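Local atomic coordinates of uncharacterized protein (PDB entry 5T11), a protein that is of unknown function but, as a dodecamer-forming periplasmic lipoprotein of the PelC type, probably guides export of Pel polysaccharide across the outer membrane. Residues Thr32-Ala43 with Leu92-Arg100; Pro109-Leu117 with Val126-Thr134. The protein carries 1 engineered substitution. All coordinates share one frame; numbering follows the deposited sequence.

Overall arrangement
Both contacts are largely buried and share one mixed sheet, in which strands 90-99 and 109-119 are neighbours. Contact 1 lays helix 35-49 on strand 90-99 and works mostly through apolar side chains, with Trp99 as its main filler and one side-chain hydrogen bond. Contact 2 pairs strands 109-119 and 125-134 edge to edge, so backbone hydrogen bonds carry it, and side-chain packing on the two faces adds to them. The seam between the contacts is closed by the Glu98 O to Gly112 N bond, at a classic bulge, and by a probable hydrogen bond from Thr114 to the Glu97 carboxylate. Both contacts also reach the same neighbouring subunit of the dodecamer.

Contact 1. Residues Thr32-Ala43 with Leu92-Arg100; sequences TPDAGHSAESIA and LSGAVEEWR
Trp99 is gripped at both its backbone and its ring by the chain from Thr32 to Ile42. Thr32 OG1 donates a short hydrogen bond of 2.5 Å to Trp99 O, arriving nearly along the C=O axis. This hydroxyl ties the type II turn Thr32-Ala35, which leads into the helix, to the backbone of Trp99. With CG anti to the backbone N (chi1 -169°), the Trp99 side chain extends along the first turns of the helix. Its CB and CG lie against the Ala35 methyl, which sits over one face of the indole in a CH-pi contact, with Ala35 CB 3.8 Å from the centroid of the five-membered ring. CD1 lies near CG2 of Thr32, a side chain that crosses that of Trp99 at about a right angle. Farther out, Trp99 CZ2 approaches Ser38 CB obliquely at 3.7 Å, and Trp99 CZ3 meets Ala39 CB at 4.0 Å. At the far end of the six-membered ring, CH2 is met near the ring plane by Ile42 CD1, 3.9 Å away and coming from the opposite direction. Earlier in the strand, Val96 CG2 packs 3.8 Å from Ala39 CB and also touches the CA of Gly36. One helical turn beyond Ala39, Ala43 CB lies 3.9 Å from Leu92 CD2. With Ala35, Ala39 and Ala43 facing it, the helix lies close to the strand, the N-to-C directions of helix 35-43 and strand 92-96 making 133°. On the same side of the sheet, Leu141 and Ala145 of helix 141-152 and Val111 of strand 109-119 also touch Trp99, while Ile42 packs on Thr146 and Ile149. The indole is therefore wedged between two helices and the mixed sheet they cover, part of the hydrophobic core of this alpha/beta fold.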
# COMPACT_ATOMS: atom_id res chain seq x y z
N THR B 32 8.88 -16.86 15.06
CA THR B 32 8.43 -16.17 16.26
C THR B 32 9.64 -15.84 17.13
O THR B 32 10.29 -16.77 17.64
CB THR B 32 7.43 -17.02 17.03
OG1 THR B 32 6.35 -17.36 16.16
CG2 THR B 32 6.88 -16.24 18.22
N PRO B 33 9.99 -14.57 17.31
CA PRO B 33 11.17 -14.24 18.12
C PRO B 33 11.05 -14.82 19.52
O PRO B 33 9.97 -14.83 20.11
CB PRO B 33 11.18 -12.71 18.15
CG PRO B 33 10.35 -12.27 16.93
CD PRO B 33 9.31 -13.37 16.77
N ASP B 34 12.17 -15.33 20.03
CA ASP B 34 12.34 -15.81 21.41
C ASP B 34 11.57 -17.08 21.71
O ASP B 34 11.46 -17.46 22.88
CB ASP B 34 11.92 -14.74 22.44
CG ASP B 34 12.86 -13.56 22.47
OD1 ASP B 34 14.09 -13.76 22.42
OD2 ASP B 34 12.35 -12.43 22.56
N ALA B 35 11.03 -17.78 20.70
CA ALA B 35 10.27 -18.98 21.00
C ALA B 35 11.13 -20.05 21.68
O ALA B 35 10.63 -20.81 22.52
CB ALA B 35 9.61 -19.56 19.73
N GLY B 36 12.42 -20.13 21.34
CA GLY B 36 13.27 -21.08 22.04
C GLY B 36 13.46 -20.70 23.50
O GLY B 36 13.53 -21.57 24.37
N HIS B 37 13.55 -19.41 23.78
CA HIS B 37 13.71 -18.97 25.18
C HIS B 37 12.43 -19.22 25.97
O HIS B 37 12.48 -19.59 27.15
CB HIS B 37 14.12 -17.50 25.23
CG HIS B 37 15.48 -17.24 24.66
ND1 HIS B 37 15.74 -16.21 23.78
CD2 HIS B 37 16.65 -17.89 24.84
CE1 HIS B 37 17.02 -16.24 23.44
NE2 HIS B 37 17.59 -17.25 24.07
N SER B 38 11.27 -19.02 25.33
CA SER B 38 10.01 -19.36 25.97
C SER B 38 9.94 -20.84 26.28
O SER B 38 9.49 -21.23 27.36
CB SER B 38 8.82 -18.96 25.09
OG SER B 38 8.75 -17.54 25.01
N ALA B 39 10.37 -21.68 25.33
CA ALA B 39 10.35 -23.12 25.59
C ALA B 39 11.31 -23.49 26.72
O ALA B 39 11.02 -24.40 27.50
CB ALA B 39 10.70 -23.91 24.33
N GLU B 40 12.45 -22.80 26.82
CA GLU B 40 13.39 -23.07 27.91
C GLU B 40 12.75 -22.78 29.26
O GLU B 40 12.87 -23.59 30.19
CB GLU B 40 14.66 -22.23 27.75
CG GLU B 40 15.60 -22.66 26.65
CD GLU B 40 16.57 -21.54 26.27
OE1 GLU B 40 16.49 -20.46 26.89
OE2 GLU B 40 17.41 -21.75 25.36
N SER B 41 12.09 -21.63 29.39
CA SER B 41 11.46 -21.24 30.64
C SER B 41 10.33 -22.20 31.01
O SER B 41 10.23 -22.65 32.16
CB SER B 41 10.92 -19.81 30.56
OG SER B 41 11.98 -18.90 30.42
N ILE B 42 9.45 -22.49 30.05
CA ILE B 42 8.37 -23.44 30.32
C ILE B 42 8.96 -24.79 30.69
O ILE B 42 8.51 -25.44 31.65
CB ILE B 42 7.41 -23.53 29.12
CG1 ILE B 42 6.68 -22.21 28.91
CG2 ILE B 42 6.38 -24.66 29.34
CD1 ILE B 42 6.07 -22.04 27.48
N ALA B 43 10.00 -25.22 29.97
CA ALA B 43 10.56 -26.55 30.21
C ALA B 43 11.20 -26.63 31.59
O ALA B 43 11.03 -27.63 32.30
CB ALA B 43 11.58 -26.93 29.13
N LEU B 92 19.22 -30.69 29.39
CA LEU B 92 18.05 -30.73 28.53
C LEU B 92 18.25 -29.69 27.44
O LEU B 92 18.43 -28.50 27.74
CB LEU B 92 16.76 -30.47 29.30
CG LEU B 92 15.51 -30.54 28.41
CD1 LEU B 92 15.13 -31.99 28.16
CD2 LEU B 92 14.30 -29.75 28.95
N SER B 93 18.26 -30.14 26.19
CA SER B 93 18.35 -29.27 25.03
C SER B 93 17.21 -29.64 24.08
O SER B 93 16.36 -30.49 24.40
CB SER B 93 19.72 -29.41 24.34
OG SER B 93 19.91 -28.37 23.40
N GLY B 94 17.19 -29.02 22.91
CA GLY B 94 16.16 -29.34 21.93
C GLY B 94 16.01 -28.21 20.92
O GLY B 94 16.92 -27.40 20.74
N ALA B 95 14.85 -28.19 20.28
CA ALA B 95 14.56 -27.20 19.25
C ALA B 95 13.05 -27.00 19.12
O ALA B 95 12.25 -27.92 19.36
CB ALA B 95 15.14 -27.61 17.89
N VAL B 96 12.68 -25.79 18.72
CA VAL B 96 11.30 -25.44 18.41
C VAL B 96 11.14 -25.43 16.89
O VAL B 96 11.79 -24.63 16.20
CB VAL B 96 10.91 -24.10 19.05
CG1 VAL B 96 9.47 -23.75 18.72
CG2 VAL B 96 11.13 -24.16 20.59
N GLU B 97 10.32 -26.34 16.37
CA GLU B 97 10.04 -26.43 14.94
C GLU B 97 8.85 -25.59 14.51
O GLU B 97 8.74 -25.24 13.33
CB GLU B 97 9.79 -27.90 14.53
CG GLU B 97 11.04 -28.80 14.61
CD GLU B 97 11.31 -29.30 16.02
OE1 GLU B 97 10.34 -29.50 16.78
OE2 GLU B 97 12.51 -29.48 16.37
N GLU B 98 7.96 -25.26 15.44
CA GLU B 98 6.78 -24.47 15.11
C GLU B 98 6.23 -23.87 16.39
O GLU B 98 6.20 -24.53 17.43
CB GLU B 98 5.72 -25.32 14.40
CG GLU B 98 4.44 -24.58 14.08
CD GLU B 98 3.63 -25.25 12.95
OE1 GLU B 98 3.44 -26.49 13.00
OE2 GLU B 98 3.17 -24.52 12.02
N TRP B 99 5.78 -22.63 16.30
CA TRP B 99 5.33 -21.87 17.46
C TRP B 99 4.66 -20.60 16.96
O TRP B 99 5.27 -19.52 16.97
CB TRP B 99 6.53 -21.55 18.35
CG TRP B 99 6.26 -20.99 19.74
CD1 TRP B 99 5.79 -19.74 20.06
CD2 TRP B 99 6.54 -21.64 21.00
NE1 TRP B 99 5.74 -19.59 21.43
CE2 TRP B 99 6.18 -20.74 22.03
CE3 TRP B 99 7.03 -22.91 21.35
CZ2 TRP B 99 6.32 -21.06 23.39
CZ3 TRP B 99 7.16 -23.23 22.70
CH2 TRP B 99 6.81 -22.30 23.71
N ARG B 100 3.42 -20.71 16.47
CA ARG B 100 2.77 -19.57 15.84
C ARG B 100 1.27 -19.78 15.90
O ARG B 100 0.79 -20.87 16.21
CB ARG B 100 3.22 -19.41 14.38
CG ARG B 100 2.83 -20.63 13.50
CD ARG B 100 3.09 -20.40 12.01
NE ARG B 100 2.29 -19.28 11.49
CZ ARG B 100 2.21 -18.96 10.20
NH1 ARG B 100 2.86 -19.67 9.28
NH2 ARG B 100 1.45 -17.94 9.83

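Contact 2. Residues Pro109-Leu117 with Val126-Thr134; sequences PVVGVTFEL and VWSATGTRT
Leu117 and Trp127 face each other across a hydrogen-bonded antiparallel pair, with Leu117 N giving Trp127 O a nearly linear bond of 2.8 Å (178° at the hydrogen), while Leu117 O takes the N-H of Val126. Packing is close here: Trp127 has CG anti to its backbone N (chi1 176°), which lays the indole along the strands. Its CE3 lies 4.0 Å from Leu117 CB, and its CZ3 lies 4.1 Å from Phe115 CB, both obliquely. The Phe115 ring itself leads away to Leu92 and to Val152 of helix 141-152. Farther along this face the packing across the strands thins, because Val113 is opposite Gly131 and the Arg133 side chain leaves its pair with Val111 to bond Ser147. On the other face Thr114 and Thr130 lie side by side, Thr114 CG2 3.6 Å from Thr130 CG2. Asn45 of a neighbouring subunit covers this spot and bonds Thr130 OG1. Toward the ends the contact is partly exposed, at Glu116 and Val126 and again at Arg133 and Thr134. Paired in register from Val110-Thr134 to Leu117-Trp127, with a classic bulge where Val126 and Trp127 both face Leu117, the two strands form an antiparallel beta hairpin.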
# COMPACT_ATOMS: atom_id res chain seq x y z
N PRO B 109 -3.54 -21.82 17.20
CA PRO B 109 -2.14 -22.00 17.61
C PRO B 109 -1.62 -23.38 17.26
O PRO B 109 -2.34 -24.37 17.30
CB PRO B 109 -2.19 -21.81 19.14
CG PRO B 109 -3.60 -22.22 19.52
CD PRO B 109 -4.46 -21.73 18.35
N VAL B 110 -0.34 -23.44 16.90
CA VAL B 110 0.33 -24.69 16.55
C VAL B 110 1.74 -24.67 17.16
O VAL B 110 2.44 -23.66 17.10
CB VAL B 110 0.38 -24.90 15.02
CG1 VAL B 110 -1.01 -25.14 14.45
CG2 VAL B 110 0.98 -23.68 14.35
N VAL B 111 2.15 -25.81 17.73
CA VAL B 111 3.43 -25.93 18.42
C VAL B 111 4.10 -27.25 18.03
O VAL B 111 3.46 -28.30 18.05
CB VAL B 111 3.27 -25.88 19.96
CG1 VAL B 111 4.62 -26.07 20.66
CG2 VAL B 111 2.62 -24.55 20.38
N GLY B 112 5.39 -27.18 17.68
CA GLY B 112 6.20 -28.37 17.46
C GLY B 112 7.54 -28.22 18.18
O GLY B 112 8.18 -27.17 18.04
N VAL B 113 7.95 -29.24 18.96
CA VAL B 113 9.16 -29.19 19.78
C VAL B 113 9.84 -30.55 19.78
O VAL B 113 9.19 -31.60 19.75
CB VAL B 113 8.88 -28.77 21.24
CG1 VAL B 113 8.38 -27.35 21.32
CG2 VAL B 113 7.89 -29.74 21.90
N THR B 114 11.18 -30.54 19.82
CA THR B 114 11.98 -31.73 20.04
C THR B 114 12.89 -31.48 21.25
O THR B 114 13.38 -30.36 21.44
CB THR B 114 12.82 -32.08 18.79
OG1 THR B 114 13.47 -30.90 18.32
CG2 THR B 114 11.93 -32.65 17.67
N PHE B 115 13.10 -32.51 22.06
CA PHE B 115 13.94 -32.41 23.26
C PHE B 115 14.92 -33.58 23.31
O PHE B 115 14.62 -34.68 22.84
CB PHE B 115 13.12 -32.43 24.56
CG PHE B 115 12.34 -31.18 24.83
CD1 PHE B 115 12.97 -30.05 25.37
CD2 PHE B 115 10.97 -31.13 24.60
CE1 PHE B 115 12.25 -28.89 25.62
CE2 PHE B 115 10.24 -29.97 24.84
CZ PHE B 115 10.88 -28.85 25.36
N GLU B 116 16.10 -33.32 23.89
CA GLU B 116 17.09 -34.36 24.19
C GLU B 116 17.59 -34.16 25.61
O GLU B 116 17.80 -33.03 26.05
CB GLU B 116 18.31 -34.32 23.24
CG GLU B 116 18.01 -34.48 21.77
CD GLU B 116 17.70 -33.15 21.09
OE1 GLU B 116 18.32 -32.13 21.45
OE2 GLU B 116 16.82 -33.14 20.20
N LEU B 117 17.79 -35.26 26.33
CA LEU B 117 18.43 -35.25 27.63
C LEU B 117 19.82 -35.86 27.49
O LEU B 117 19.95 -37.02 27.08
CB LEU B 117 17.61 -36.01 28.67
CG LEU B 117 18.12 -35.83 30.11
CD1 LEU B 117 17.81 -34.40 30.57
CD2 LEU B 117 17.50 -36.86 31.03
N VAL B 126 20.62 -39.74 26.38
CA VAL B 126 20.03 -40.86 27.12
C VAL B 126 18.51 -40.88 27.01
O VAL B 126 17.89 -41.87 27.43
CB VAL B 126 20.46 -40.86 28.60
CG1 VAL B 126 21.99 -41.01 28.72
CG2 VAL B 126 19.97 -39.60 29.31
N TRP B 127 17.91 -39.85 26.44
CA TRP B 127 16.46 -39.77 26.29
C TRP B 127 16.17 -38.65 25.31
O TRP B 127 16.90 -37.65 25.25
CB TRP B 127 15.78 -39.50 27.64
CG TRP B 127 14.30 -39.29 27.61
CD1 TRP B 127 13.33 -40.23 27.83
CD2 TRP B 127 13.61 -38.05 27.36
NE1 TRP B 127 12.08 -39.66 27.73
CE2 TRP B 127 12.22 -38.32 27.45
CE3 TRP B 127 14.03 -36.75 27.08
CZ2 TRP B 127 11.26 -37.33 27.25
CZ3 TRP B 127 13.06 -35.76 26.88
CH2 TRP B 127 11.69 -36.06 26.96
N SER B 128 15.10 -38.83 24.52
CA SER B 128 14.70 -37.78 23.60
C SER B 128 13.23 -37.96 23.27
O SER B 128 12.65 -39.04 23.51
CB SER B 128 15.55 -37.80 22.32
OG SER B 128 15.47 -39.06 21.65
N ALA B 129 12.62 -36.91 22.74
CA ALA B 129 11.20 -36.94 22.43
C ALA B 129 10.84 -35.79 21.50
O ALA B 129 11.57 -34.80 21.39
CB ALA B 129 10.34 -36.88 23.70
N THR B 130 9.71 -35.96 20.83
CA THR B 130 9.13 -35.01 19.89
C THR B 130 7.65 -34.89 20.20
O THR B 130 6.96 -35.90 20.45
CB THR B 130 9.32 -35.47 18.43
OG1 THR B 130 10.72 -35.71 18.18
CG2 THR B 130 8.79 -34.41 17.45
N GLY B 131 7.15 -33.65 20.19
CA GLY B 131 5.74 -33.42 20.44
C GLY B 131 5.20 -32.33 19.53
O GLY B 131 5.91 -31.36 19.25
N THR B 132 3.96 -32.49 19.05
CA THR B 132 3.30 -31.45 18.27
C THR B 132 1.87 -31.33 18.76
O THR B 132 1.30 -32.29 19.28
CB THR B 132 3.30 -31.75 16.75
OG1 THR B 132 2.47 -32.89 16.47
CG2 THR B 132 4.72 -32.03 16.23
N ARG B 133 1.28 -30.14 18.56
CA ARG B 133 -0.11 -29.96 18.94
C ARG B 133 -0.74 -28.80 18.16
O ARG B 133 -0.07 -27.81 17.84
CB ARG B 133 -0.26 -29.72 20.45
CG ARG B 133 -1.71 -29.65 20.91
CD ARG B 133 -1.81 -29.63 22.42
NE ARG B 133 -1.34 -30.88 23.00
CZ ARG B 133 -1.36 -31.15 24.30
NH1 ARG B 133 -1.83 -30.25 25.15
NH2 ARG B 133 -0.90 -32.31 24.75
N THR B 134 -2.03 -28.95 17.88
CA THR B 134 -2.86 -27.92 17.26
C THR B 134 -4.03 -27.62 18.19
O THR B 134 -4.77 -28.53 18.57
CB THR B 134 -3.39 -28.41 15.90
OG1 THR B 134 -2.30 -28.87 15.09
CG2 THR B 134 -4.12 -27.29 15.16